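Local coordinates for possible sortase-like protein (Corynebacterium diphtheriae, PDB 5UUS) that is a sortase, probably of the class E family, and probably acts as a cysteine transpeptidase on cell-surface proteins, at residues A[35-40]-A[57-62]; A[45-50]-A[109-114]; A[116-121]-A[215-220]; A[122-127]-A[208-213]. All coordinates share one frame; numbering follows the deposited sequence.

Contact 1 (A[35-40]-A[57-62]); sequences PELGEA and IVEGTT
Two backbone hydrogen bonds tie Gly38 and Glu39 to Glu59, where the chain enters strand 40-45 beside the end of strand 54-59. Gly38 N gives its hydrogen to Glu59 O at 2.7 Å, and Glu59 N returns one to Glu39 O at 3.0 Å. A type II beta turn, Glu36 to Glu39, presents both groups, with Gly38 taking the positive phi of its third position. Beyond it Ala40 and Val58 form an antiparallel non-hydrogen-bonded pair, and Ala40 CA comes to 3.3 Å from Ile57 O in a CA-H...O contact.

Van der Waals contact comes from the side chains of Pro35, Leu37 and Val58. Val58 CG1 lies 3.7 Å from Gly38 C, while CG2 rests near Ala40 N. The Glu59 chain bends at chi2 (72°), which turns CD to the Pro35 ring, whose CG is 3.5 Å from Glu59 OE1; Leu37 CD1 packs on Glu59 CG at 4.0 Å.

His72 takes a hydrogen bond with Glu59 OE1, and Asn74 a weak one with OE2. These polar partners would offset much of the cost of burying the carboxylate of Glu59 against the carbon of Pro35 and Leu37.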
loop_
_atom_site.group_PDB
_atom_site.type_symbol
_atom_site.label_atom_id
_atom_site.label_comp_id
_atom_site.label_asym_id
_atom_site.label_seq_id
_atom_site.Cartn_x
_atom_site.Cartn_y
_atom_site.Cartn_z
ATOM N N PRO A 35 -16.343 1.756 1.317
ATOM C CA PRO A 35 -16.140 1.943 2.747
ATOM C C PRO A 35 -16.859 3.203 3.228
ATOM O O PRO A 35 -16.923 4.230 2.542
ATOM C CB PRO A 35 -14.611 2.041 2.888
ATOM C CG PRO A 35 -14.086 2.138 1.500
ATOM C CD PRO A 35 -15.079 1.529 0.601
ATOM N N GLU A 36 -17.452 3.080 4.404
ATOM C CA GLU A 36 -18.095 4.183 5.061
ATOM C C GLU A 36 -17.083 5.286 5.428
ATOM O O GLU A 36 -16.058 5.022 6.067
ATOM C CB GLU A 36 -18.814 3.670 6.307
ATOM C CG GLU A 36 -19.722 4.692 6.958
ATOM C CD GLU A 36 -20.406 4.152 8.209
ATOM O OE1 GLU A 36 -20.176 2.974 8.559
ATOM O OE2 GLU A 36 -21.165 4.909 8.847
ATOM N N LEU A 37 -17.390 6.516 5.024
ATOM C CA LEU A 37 -16.533 7.664 5.280
ATOM C C LEU A 37 -16.131 7.810 6.740
ATOM O O LEU A 37 -16.961 7.734 7.648
ATOM C CB LEU A 37 -17.220 8.945 4.820
ATOM C CG LEU A 37 -16.618 9.591 3.573
ATOM C CD1 LEU A 37 -16.615 8.608 2.413
ATOM C CD2 LEU A 37 -17.390 10.840 3.219
ATOM N N GLY A 38 -14.832 7.977 6.962
ATOM C CA GLY A 38 -14.330 8.213 8.302
ATOM C C GLY A 38 -14.303 6.970 9.175
ATOM O O GLY A 38 -13.940 7.053 10.339
ATOM N N GLU A 39 -14.686 5.817 8.632
ATOM C CA GLU A 39 -14.665 4.577 9.411
ATOM C C GLU A 39 -13.516 3.665 9.004
ATOM O O GLU A 39 -13.056 3.717 7.863
ATOM C CB GLU A 39 -15.994 3.822 9.254
ATOM C CG GLU A 39 -17.191 4.623 9.769
ATOM C CD GLU A 39 -17.062 5.040 11.239
ATOM O OE1 GLU A 39 -16.632 4.213 12.075
ATOM O OE2 GLU A 39 -17.395 6.204 11.560
ATOM N N ALA A 40 -13.070 2.829 9.944
ATOM C CA ALA A 40 -12.025 1.843 9.688
ATOM C C ALA A 40 -12.565 0.725 8.835
ATOM O O ALA A 40 -13.603 0.166 9.152
ATOM C CB ALA A 40 -11.481 1.284 10.989
ATOM N N ILE A 57 -6.932 1.183 9.021
ATOM C CA ILE A 57 -6.992 2.173 7.974
ATOM C C ILE A 57 -8.391 2.712 7.888
ATOM O O ILE A 57 -9.340 1.946 7.839
ATOM C CB ILE A 57 -6.556 1.589 6.639
ATOM C CG1 ILE A 57 -5.115 1.072 6.755
ATOM C CG2 ILE A 57 -6.684 2.627 5.538
ATOM C CD1 ILE A 57 -4.688 0.198 5.574
ATOM N N VAL A 58 -8.508 4.032 7.875
ATOM C CA VAL A 58 -9.798 4.717 7.834
ATOM C C VAL A 58 -10.086 5.248 6.415
ATOM O O VAL A 58 -9.154 5.529 5.655
ATOM C CB VAL A 58 -9.778 5.865 8.890
ATOM C CG1 VAL A 58 -10.658 7.025 8.511
ATOM C CG2 VAL A 58 -10.099 5.317 10.286
ATOM N N GLU A 59 -11.356 5.392 6.049
ATOM C CA GLU A 59 -11.714 5.959 4.746
ATOM C C GLU A 59 -11.730 7.477 4.783
ATOM O O GLU A 59 -12.535 8.068 5.501
ATOM C CB GLU A 59 -13.093 5.439 4.292
ATOM C CG GLU A 59 -13.599 6.065 2.994
ATOM C CD GLU A 59 -12.837 5.580 1.752
ATOM O OE1 GLU A 59 -11.875 4.781 1.889
ATOM O OE2 GLU A 59 -13.202 5.996 0.631
ATOM N N GLY A 60 -10.849 8.112 4.012
ATOM C CA GLY A 60 -10.711 9.554 4.044
ATOM C C GLY A 60 -9.337 10.023 4.537
ATOM O O GLY A 60 -8.658 9.329 5.305
ATOM N N THR A 61 -8.924 11.207 4.106
ATOM C CA THR A 61 -7.608 11.718 4.502
ATOM C C THR A 61 -7.681 13.085 5.166
ATOM O O THR A 61 -6.717 13.850 5.117
ATOM C CB THR A 61 -6.640 11.810 3.294
ATOM O OG1 THR A 61 -7.277 12.485 2.212
ATOM C CG2 THR A 61 -6.241 10.453 2.819
ATOM N N THR A 62 -8.812 13.403 5.786
ATOM C CA THR A 62 -8.916 14.639 6.549
ATOM C C THR A 62 -8.048 14.528 7.797
ATOM O O THR A 62 -7.608 13.437 8.174
ATOM C CB THR A 62 -10.360 14.952 6.976
ATOM O OG1 THR A 62 -10.734 14.070 8.042
ATOM C CG2 THR A 62 -11.318 14.795 5.802
#

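Contact 2 (A[45-50]-A[109-114])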
loop_
_atom_site.group_PDB
_atom_site.type_symbol
_atom_site.label_atom_id
_atom_site.label_comp_id
_atom_site.label_asym_id
_atom_site.label_seq_id
_atom_site.Cartn_x
_atom_site.Cartn_y
_atom_site.Cartn_z
ATOM N N TYR A 45 -0.256 -4.341 8.258
ATOM C CA TYR A 45 0.873 -4.852 9.010
ATOM C C TYR A 45 2.161 -4.706 8.180
ATOM O O TYR A 45 2.165 -4.943 6.968
ATOM C CB TYR A 45 0.700 -6.331 9.363
ATOM C CG TYR A 45 -0.626 -6.756 9.928
ATOM C CD1 TYR A 45 -1.755 -6.850 9.119
ATOM C CD2 TYR A 45 -0.732 -7.155 11.249
ATOM C CE1 TYR A 45 -2.976 -7.287 9.642
ATOM C CE2 TYR A 45 -1.947 -7.587 11.781
ATOM C CZ TYR A 45 -3.059 -7.649 10.966
ATOM O OH TYR A 45 -4.259 -8.086 11.483
ATOM N N ILE A 46 3.256 -4.373 8.851
ATOM C CA ILE A 46 4.571 -4.376 8.217
ATOM C C ILE A 46 5.491 -5.237 9.075
ATOM O O ILE A 46 6.052 -4.739 10.053
ATOM C CB ILE A 46 5.136 -2.954 8.076
ATOM C CG1 ILE A 46 4.131 -2.071 7.321
ATOM C CG2 ILE A 46 6.506 -2.999 7.391
ATOM C CD1 ILE A 46 4.650 -0.670 6.962
ATOM N N PRO A 47 5.626 -6.535 8.729
ATOM C CA PRO A 47 6.324 -7.526 9.564
ATOM C C PRO A 47 7.780 -7.123 9.832
ATOM O O PRO A 47 8.310 -7.397 10.901
ATOM C CB PRO A 47 6.235 -8.811 8.732
ATOM C CG PRO A 47 5.005 -8.607 7.873
ATOM C CD PRO A 47 5.015 -7.146 7.534
ATOM N N GLN A 48 8.398 -6.424 8.889
ATOM C CA GLN A 48 9.763 -5.960 9.080
ATOM C C GLN A 48 9.819 -4.949 10.220
ATOM O O GLN A 48 10.864 -4.754 10.816
ATOM C CB GLN A 48 10.329 -5.353 7.791
ATOM C CG GLN A 48 11.856 -5.249 7.792
ATOM C CD GLN A 48 12.518 -6.594 8.035
ATOM O OE1 GLN A 48 12.257 -7.557 7.316
ATOM N NE2 GLN A 48 13.350 -6.675 9.073
ATOM N N PHE A 49 8.693 -4.319 10.546
ATOM C CA PHE A 49 8.667 -3.385 11.674
ATOM C C PHE A 49 8.210 -4.077 12.963
ATOM O O PHE A 49 7.922 -3.418 13.953
ATOM C CB PHE A 49 7.748 -2.190 11.399
ATOM C CG PHE A 49 8.236 -1.254 10.323
ATOM C CD1 PHE A 49 9.514 -1.379 9.781
ATOM C CD2 PHE A 49 7.417 -0.217 9.876
ATOM C CE1 PHE A 49 9.961 -0.507 8.807
ATOM C CE2 PHE A 49 7.860 0.669 8.900
ATOM C CZ PHE A 49 9.135 0.519 8.362
ATOM N N GLY A 50 8.135 -5.403 12.960
ATOM C CA GLY A 50 7.756 -6.115 14.170
ATOM C C GLY A 50 6.281 -6.479 14.201
ATOM O O GLY A 50 5.475 -5.871 13.508
ATOM N N ALA A 109 7.433 -6.756 2.887
ATOM C CA ALA A 109 5.982 -6.964 2.755
ATOM C C ALA A 109 5.175 -5.901 3.485
ATOM O O ALA A 109 5.532 -5.476 4.591
ATOM C CB ALA A 109 5.586 -8.362 3.285
ATOM N N ILE A 110 4.098 -5.464 2.850
ATOM C CA ILE A 110 3.069 -4.703 3.523
ATOM C C ILE A 110 1.804 -5.577 3.410
ATOM O O ILE A 110 1.342 -5.844 2.310
ATOM C CB ILE A 110 2.823 -3.334 2.886
ATOM C CG1 ILE A 110 4.162 -2.609 2.545
ATOM C CG2 ILE A 110 1.827 -2.510 3.748
ATOM C CD1 ILE A 110 4.974 -2.326 3.714
ATOM N N VAL A 111 1.269 -6.032 4.539
ATOM C CA VAL A 111 0.099 -6.897 4.519
ATOM C C VAL A 111 -1.145 -6.098 4.870
ATOM O O VAL A 111 -1.151 -5.355 5.851
ATOM C CB VAL A 111 0.258 -8.085 5.481
ATOM C CG1 VAL A 111 -0.966 -9.003 5.382
ATOM C CG2 VAL A 111 1.541 -8.866 5.149
ATOM N N VAL A 112 -2.180 -6.228 4.042
ATOM C CA VAL A 112 -3.420 -5.479 4.223
ATOM C C VAL A 112 -4.599 -6.442 4.323
ATOM O O VAL A 112 -4.829 -7.287 3.464
ATOM C CB VAL A 112 -3.644 -4.472 3.083
ATOM C CG1 VAL A 112 -4.842 -3.574 3.375
ATOM C CG2 VAL A 112 -2.395 -3.606 2.910
ATOM N N GLU A 113 -5.328 -6.303 5.412
ATOM C CA GLU A 113 -6.485 -7.116 5.674
ATOM C C GLU A 113 -7.753 -6.289 5.514
ATOM O O GLU A 113 -7.844 -5.172 6.056
ATOM C CB GLU A 113 -6.376 -7.661 7.093
ATOM C CG GLU A 113 -7.473 -8.520 7.544
ATOM C CD GLU A 113 -7.420 -8.735 9.057
ATOM O OE1 GLU A 113 -6.563 -8.112 9.759
ATOM O OE2 GLU A 113 -8.249 -9.525 9.534
ATOM N N THR A 114 -8.736 -6.816 4.784
ATOM C CA THR A 114 -10.069 -6.236 4.869
ATOM C C THR A 114 -11.015 -7.226 5.559
ATOM O O THR A 114 -10.607 -8.316 5.961
ATOM C CB THR A 114 -10.622 -5.854 3.483
ATOM O OG1 THR A 114 -11.017 -7.035 2.789
ATOM C CG2 THR A 114 -9.577 -5.083 2.678
HETATM O O HOH W 1 7.792 -6.131 6.069
#
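Tyr45 pairs with Val111 in an antiparallel beta contact, where strand 40-45 runs out along strand 109-114 and the chain turns into a short 3-10 segment. Two backbone bonds, Tyr45 N to Val111 O and Val111 N to Tyr45 O, both 2.8 Å, make this a hydrogen-bonded pair.

On the face carrying Tyr45 and Val111, the phenol reaches Glu113. Tyr45 CG stands anti to its own carbonyl carbon (chi1 -47°), and CD1 passes 3.6 Å from Val111 O at the ring edge. Tyr45 OH donates to Glu113 OE1 at 2.9 Å, with ring and carboxylate planes 27° apart. Glu113 OE2 is taken by a salt bridge to Lys217, so both oxygens are engaged.

This strand pair belongs to the sortase beta-barrel. Ile110 points to the barrel interior, where Met190 and Met192 lie against it, and Ile46 packs beside it: the two isoleucines lie side by side and point the same way, their CD1 atoms 3.7 Å apart. Past the pair, Pro47 CD sits 3.4 Å from Ala109 O. That carbonyl accepts from a water at 2.8 Å, and the same water accepts from Gln48 N, linking the 3-10 segment to the strand.

Contact 3 (A[116-121]-A[215-220]); sequences TSWSVY and FPKNGD
Lys217 packs against Thr116 and Ser117 and crosses Trp118 obliquely, and its chain can be followed atom by atom. CB comes 3.8 Å from Thr116 O. CG, anti to the carbonyl carbon of Lys217 (chi1 -66°), settles 3.6 Å from Ser117 N and also approaches Trp118 CD1 and NE1. CD remains beside Ser117 N, at 4.0 Å. CE reaches the indole, 3.7 Å from Trp118 NE1, approaching the ring obliquely. At the tip, NZ leaves the two segments for a salt bridge with Glu113 OE2 and a hydrogen bond to Thr114 O, both on strand 109-114.

The backbone underneath is the antiparallel pairing of strand 117-123 with the end of strand 204-216, two neighbouring strands of the sortase beta-barrel. Ser117 and Pro216 make the non-hydrogen-bonded pair, Trp118 and Phe215 the hydrogen-bonded one: Trp118 N donates to Phe215 O and Phe215 N to Trp118 O. One step further, Lys217 N donates to Thr116 O at 2.8 Å.

Phe215 and Trp118 share one face of the sheet. Phe215 CG sits between its backbone N and carbonyl carbon (chi1 57°), and the ring takes Trp118 CB over one face in a CH-pi contact, 4.1 Å from CB to the ring centroid. The indole itself meets this ring obliquely, the planes 34° apart. Trp118 NE1 donates in the indole plane to a water at 2.9 Å, which in turn donates, more distantly, to Gly219 O in the poorly ordered 218-220 loop.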
loop_
_atom_site.group_PDB
_atom_site.type_symbol
_atom_site.label_atom_id
_atom_site.label_comp_id
_atom_site.label_asym_id
_atom_site.label_seq_id
_atom_site.Cartn_x
_atom_site.Cartn_y
_atom_site.Cartn_z
ATOM N N THR A 116 -13.045 -9.105 4.142
ATOM C CA THR A 116 -13.219 -10.267 3.294
ATOM C C THR A 116 -11.928 -10.826 2.703
ATOM O O THR A 116 -11.976 -11.847 2.022
ATOM C CB THR A 116 -14.162 -9.950 2.106
ATOM O OG1 THR A 116 -13.613 -8.862 1.363
ATOM C CG2 THR A 116 -15.549 -9.553 2.579
ATOM N N SER A 117 -10.770 -10.199 2.940
ATOM C CA SER A 117 -9.609 -10.589 2.150
ATOM C C SER A 117 -8.263 -10.292 2.817
ATOM O O SER A 117 -8.182 -9.514 3.764
ATOM C CB SER A 117 -9.641 -9.881 0.795
ATOM O OG SER A 117 -9.353 -8.494 0.963
ATOM N N TRP A 118 -7.217 -10.929 2.289
ATOM C CA TRP A 118 -5.829 -10.622 2.645
ATOM C C TRP A 118 -5.116 -10.222 1.359
ATOM O O TRP A 118 -5.321 -10.870 0.328
ATOM C CB TRP A 118 -5.121 -11.832 3.286
ATOM C CG TRP A 118 -5.557 -12.163 4.672
ATOM C CD1 TRP A 118 -6.477 -13.133 5.052
ATOM C CD2 TRP A 118 -5.093 -11.553 5.888
ATOM N NE1 TRP A 118 -6.603 -13.140 6.420
ATOM C CE2 TRP A 118 -5.773 -12.183 6.962
ATOM C CE3 TRP A 118 -4.173 -10.531 6.175
ATOM C CZ2 TRP A 118 -5.554 -11.833 8.299
ATOM C CZ3 TRP A 118 -3.945 -10.184 7.507
ATOM C CH2 TRP A 118 -4.634 -10.836 8.553
ATOM N N SER A 119 -4.307 -9.153 1.419
ATOM C CA SER A 119 -3.466 -8.719 0.308
ATOM C C SER A 119 -2.028 -8.610 0.811
ATOM O O SER A 119 -1.795 -8.190 1.945
ATOM C CB SER A 119 -3.916 -7.360 -0.254
ATOM O OG SER A 119 -5.268 -7.374 -0.632
ATOM N N VAL A 120 -1.078 -9.003 -0.027
ATOM C CA VAL A 120 0.320 -8.773 0.278
ATOM C C VAL A 120 0.876 -7.900 -0.813
ATOM O O VAL A 120 0.819 -8.272 -1.990
ATOM C CB VAL A 120 1.126 -10.077 0.347
ATOM C CG1 VAL A 120 2.621 -9.775 0.565
ATOM C CG2 VAL A 120 0.561 -10.973 1.450
ATOM N N TYR A 121 1.391 -6.743 -0.416
ATOM C CA TYR A 121 2.172 -5.888 -1.303
ATOM C C TYR A 121 3.654 -5.950 -0.937
ATOM O O TYR A 121 4.004 -6.186 0.214
ATOM C CB TYR A 121 1.698 -4.447 -1.225
ATOM C CG TYR A 121 0.287 -4.199 -1.686
ATOM C CD1 TYR A 121 -0.787 -4.339 -0.807
ATOM C CD2 TYR A 121 0.025 -3.772 -2.990
ATOM C CE1 TYR A 121 -2.101 -4.083 -1.228
ATOM C CE2 TYR A 121 -1.283 -3.510 -3.414
ATOM C CZ TYR A 121 -2.337 -3.671 -2.524
ATOM O OH TYR A 121 -3.630 -3.402 -2.919
ATOM N N PHE A 215 -6.293 -12.756 -1.748
ATOM C CA PHE A 215 -7.200 -13.910 -1.646
ATOM C C PHE A 215 -8.246 -13.669 -0.552
ATOM O O PHE A 215 -8.038 -12.830 0.345
ATOM C CB PHE A 215 -6.409 -15.212 -1.394
ATOM C CG PHE A 215 -5.550 -15.181 -0.167
ATOM C CD1 PHE A 215 -6.064 -15.551 1.069
ATOM C CD2 PHE A 215 -4.220 -14.788 -0.253
ATOM C CE1 PHE A 215 -5.265 -15.522 2.206
ATOM C CE2 PHE A 215 -3.412 -14.747 0.879
ATOM C CZ PHE A 215 -3.936 -15.116 2.111
ATOM N N PRO A 216 -9.391 -14.383 -0.637
ATOM C CA PRO A 216 -10.506 -14.185 0.299
ATOM C C PRO A 216 -10.292 -14.877 1.641
ATOM O O PRO A 216 -9.615 -15.887 1.708
ATOM C CB PRO A 216 -11.700 -14.802 -0.440
ATOM C CG PRO A 216 -11.064 -15.935 -1.236
ATOM C CD PRO A 216 -9.722 -15.355 -1.697
ATOM N N LYS A 217 -10.874 -14.318 2.695
ATOM C CA LYS A 217 -10.903 -14.960 3.992
ATOM C C LYS A 217 -11.888 -16.133 3.953
ATOM O O LYS A 217 -12.404 -16.452 2.892
ATOM C CB LYS A 217 -11.332 -13.970 5.074
ATOM C CG LYS A 217 -10.367 -12.836 5.344
ATOM C CD LYS A 217 -10.848 -12.005 6.490
ATOM C CE LYS A 217 -9.687 -11.198 7.048
ATOM N NZ LYS A 217 -10.117 -10.269 8.106
ATOM N N ASN A 218 -12.162 -16.690 5.139
ATOM C CA ASN A 218 -13.050 -17.833 5.422
ATOM C C ASN A 218 -12.191 -19.091 5.441
ATOM O O ASN A 218 -12.022 -19.783 4.441
ATOM C CB ASN A 218 -14.206 -17.955 4.424
ATOM C CG ASN A 218 -15.529 -18.267 5.098
ATOM O OD1 ASN A 218 -15.630 -18.226 6.330
ATOM N ND2 ASN A 218 -16.557 -18.576 4.294
ATOM N N GLY A 219 -11.636 -19.363 6.612
ATOM C CA GLY A 219 -10.526 -20.278 6.738
ATOM C C GLY A 219 -9.454 -19.524 7.496
ATOM O O GLY A 219 -9.382 -18.294 7.413
ATOM N N ASP A 220 -8.622 -20.256 8.229
ATOM C CA ASP A 220 -7.631 -19.656 9.117
ATOM C C ASP A 220 -6.391 -19.144 8.373
ATOM O O ASP A 220 -5.475 -18.620 8.998
ATOM C CB ASP A 220 -7.212 -20.675 10.184
ATOM C CG ASP A 220 -8.347 -21.631 10.560
ATOM O OD1 ASP A 220 -9.521 -21.197 10.541
ATOM O OD2 ASP A 220 -8.070 -22.817 10.867
HETATM O O HOH W 2 -8.180 -15.248 7.706
#

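Contact 4 (A[122-127]-A[208-213])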
loop_
_atom_site.group_PDB
_atom_site.type_symbol
_atom_site.label_atom_id
_atom_site.label_comp_id
_atom_site.label_asym_id
_atom_site.label_seq_id
_atom_site.Cartn_x
_atom_site.Cartn_y
_atom_site.Cartn_z
ATOM N N ARG A 122 4.526 -5.733 -1.913
ATOM C CA ARG A 122 5.955 -5.730 -1.632
ATOM C C ARG A 122 6.606 -4.468 -2.183
ATOM O O ARG A 122 6.336 -4.055 -3.312
ATOM C CB ARG A 122 6.582 -6.997 -2.185
ATOM C CG ARG A 122 6.043 -8.218 -1.451
ATOM C CD ARG A 122 7.061 -9.307 -1.344
ATOM N NE ARG A 122 6.544 -10.447 -0.593
ATOM C CZ ARG A 122 7.010 -10.832 0.588
ATOM N NH1 ARG A 122 8.029 -10.188 1.160
ATOM N NH2 ARG A 122 6.476 -11.878 1.189
ATOM N N VAL A 123 7.412 -3.826 -1.342
ATOM C CA VAL A 123 8.064 -2.580 -1.707
ATOM C C VAL A 123 8.853 -2.750 -3.006
ATOM O O VAL A 123 9.626 -3.717 -3.180
ATOM C CB VAL A 123 8.981 -2.086 -0.563
ATOM C CG1 VAL A 123 9.751 -0.845 -0.995
ATOM C CG2 VAL A 123 8.145 -1.796 0.697
ATOM N N MET A 124 8.630 -1.836 -3.939
ATOM C CA MET A 124 9.285 -1.922 -5.244
ATOM C C MET A 124 10.751 -1.484 -5.182
ATOM O O MET A 124 11.153 -0.836 -4.229
ATOM C CB MET A 124 8.509 -1.070 -6.252
ATOM C CG MET A 124 7.143 -1.780 -6.666
ATOM S SD MET A 124 6.154 -0.652 -7.650
ATOM C CE MET A 124 7.158 -0.468 -9.128
ATOM N N PRO A 125 11.552 -1.814 -6.203
ATOM C CA PRO A 125 12.960 -1.355 -6.162
ATOM C C PRO A 125 13.136 0.164 -5.973
ATOM O O PRO A 125 12.448 0.974 -6.603
ATOM C CB PRO A 125 13.507 -1.804 -7.523
ATOM C CG PRO A 125 12.662 -3.002 -7.875
ATOM C CD PRO A 125 11.278 -2.679 -7.362
ATOM N N VAL A 126 14.076 0.535 -5.100
ATOM C CA VAL A 126 14.346 1.921 -4.756
ATOM C C VAL A 126 15.638 2.435 -5.444
ATOM O O VAL A 126 16.702 1.862 -5.266
ATOM C CB VAL A 126 14.468 2.065 -3.221
ATOM C CG1 VAL A 126 14.785 3.503 -2.835
ATOM C CG2 VAL A 126 13.180 1.573 -2.534
ATOM N N ASP A 127 15.505 3.485 -6.255
ATOM C CA ASP A 127 16.616 4.225 -6.860
ATOM C C ASP A 127 17.393 3.446 -7.935
ATOM O O ASP A 127 18.050 4.049 -8.782
ATOM C CB ASP A 127 17.610 4.719 -5.784
ATOM C CG ASP A 127 17.015 5.761 -4.851
ATOM O OD1 ASP A 127 15.980 6.365 -5.197
ATOM O OD2 ASP A 127 17.600 5.982 -3.771
ATOM N N HIS A 208 6.036 3.164 -2.858
ATOM C CA HIS A 208 5.189 2.321 -3.714
ATOM C C HIS A 208 5.544 0.857 -3.501
ATOM O O HIS A 208 6.727 0.477 -3.459
ATOM C CB HIS A 208 5.355 2.666 -5.211
ATOM C CG HIS A 208 4.812 4.002 -5.606
ATOM N ND1 HIS A 208 3.500 4.381 -5.368
ATOM C CD2 HIS A 208 5.392 5.050 -6.245
ATOM C CE1 HIS A 208 3.301 5.599 -5.842
ATOM N NE2 HIS A 208 4.439 6.029 -6.375
ATOM N N ALA A 209 4.516 0.039 -3.362
ATOM C CA ALA A 209 4.674 -1.399 -3.261
ATOM C C ALA A 209 3.704 -2.042 -4.280
ATOM O O ALA A 209 2.632 -1.499 -4.564
ATOM C CB ALA A 209 4.368 -1.869 -1.820
ATOM N N MET A 210 4.082 -3.191 -4.811
ATOM C CA MET A 210 3.307 -3.864 -5.835
ATOM C C MET A 210 2.693 -5.155 -5.282
ATOM O O MET A 210 3.337 -5.906 -4.528
ATOM C CB MET A 210 4.183 -4.159 -7.065
ATOM C CG MET A 210 3.452 -4.939 -8.163
ATOM S SD MET A 210 4.389 -5.108 -9.697
ATOM C CE MET A 210 4.421 -3.378 -10.248
ATOM N N LEU A 211 1.455 -5.415 -5.700
ATOM C CA LEU A 211 0.646 -6.537 -5.206
ATOM C C LEU A 211 1.141 -7.878 -5.729
ATOM O O LEU A 211 1.293 -8.056 -6.949
ATOM C CB LEU A 211 -0.822 -6.335 -5.609
ATOM C CG LEU A 211 -1.869 -7.381 -5.196
ATOM C CD1 LEU A 211 -2.156 -7.257 -3.703
ATOM C CD2 LEU A 211 -3.155 -7.123 -5.987
ATOM N N THR A 212 1.362 -8.822 -4.810
ATOM C CA THR A 212 1.887 -10.149 -5.155
ATOM C C THR A 212 0.940 -11.265 -4.701
ATOM O O THR A 212 0.989 -12.370 -5.230
ATOM C CB THR A 212 3.288 -10.409 -4.519
ATOM O OG1 THR A 212 3.178 -10.373 -3.090
ATOM C CG2 THR A 212 4.314 -9.338 -4.962
ATOM N N GLU A 213 0.114 -10.979 -3.702
ATOM C CA GLU A 213 -0.932 -11.918 -3.257
ATOM C C GLU A 213 -2.237 -11.206 -2.962
ATOM O O GLU A 213 -2.232 -10.108 -2.400
ATOM C CB GLU A 213 -0.526 -12.657 -1.992
ATOM C CG GLU A 213 0.617 -13.608 -2.072
ATOM C CD GLU A 213 0.866 -14.257 -0.706
ATOM O OE1 GLU A 213 0.008 -15.057 -0.244
ATOM O OE2 GLU A 213 1.905 -13.937 -0.082
HETATM O O HOH W 3 4.378 -12.380 -1.446
#
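His208 O opens the contact by accepting a nearly straight hydrogen bond from Met124 N at 3.0 Å, while His208 CB lies 4.2 Å from Met124 SD. Its imidazole leads away from the 122-127 segment, to Glu176 and Thr191.

Ala209 follows, in a non-hydrogen-bonded pair with Val123; its CB is only 3.3 Å from Arg122 O. Met210 is the hydrogen-bonded partner of Arg122: Met210 N donates to Arg122 O and Arg122 N to Met210 O. Met210 CB also packs on Met124 CG at 3.8 Å. Each methionine bends at chi3, and their CE atoms end 4.1 Å apart; both side chains touch Ile149 of helix 143-151.

At Thr212 the side chain crosses that of Arg122 at about a right angle, with OG1 3.9 Å from Arg122 CG. A water then joins three groups: it accepts from Arg122 NE at 3.0 Å, is hydrogen-bonded to Thr212 OG1, and donates to Glu213 OE2. The outer guanidinium nitrogens serve Glu228, in a salt bridge from NH2, and Cys107 O.

Thr212 and Glu213 both face Val120, a classic beta bulge in strand 204-216, the longest strand of the sortase beta-barrel.

All four contacts lie on one mixed sheet. Contacts 3 and 4 use the same two strands, 117-123 and 204-216, with centres 19 Å apart; Val120 bridges them, its N 2.9 Å from Glu213 O and its O 2.9 Å from Thr212 N. Contact 2 adds strand 109-114 alongside and meets contact 3 at the salt bridge between Glu113 and Lys217. It touches contact 4 through Ala109 CB and Arg122 NH1. Contact 1 stands apart, its nearest atoms about 4 Å from contact 2, and has Val58 about 11 Å, side chain to side chain, from the predicted catalytic His90. Methylpentanediol, probably from the crystallisation liquor, is bound near Ala40, and near Glu113 and Lys217.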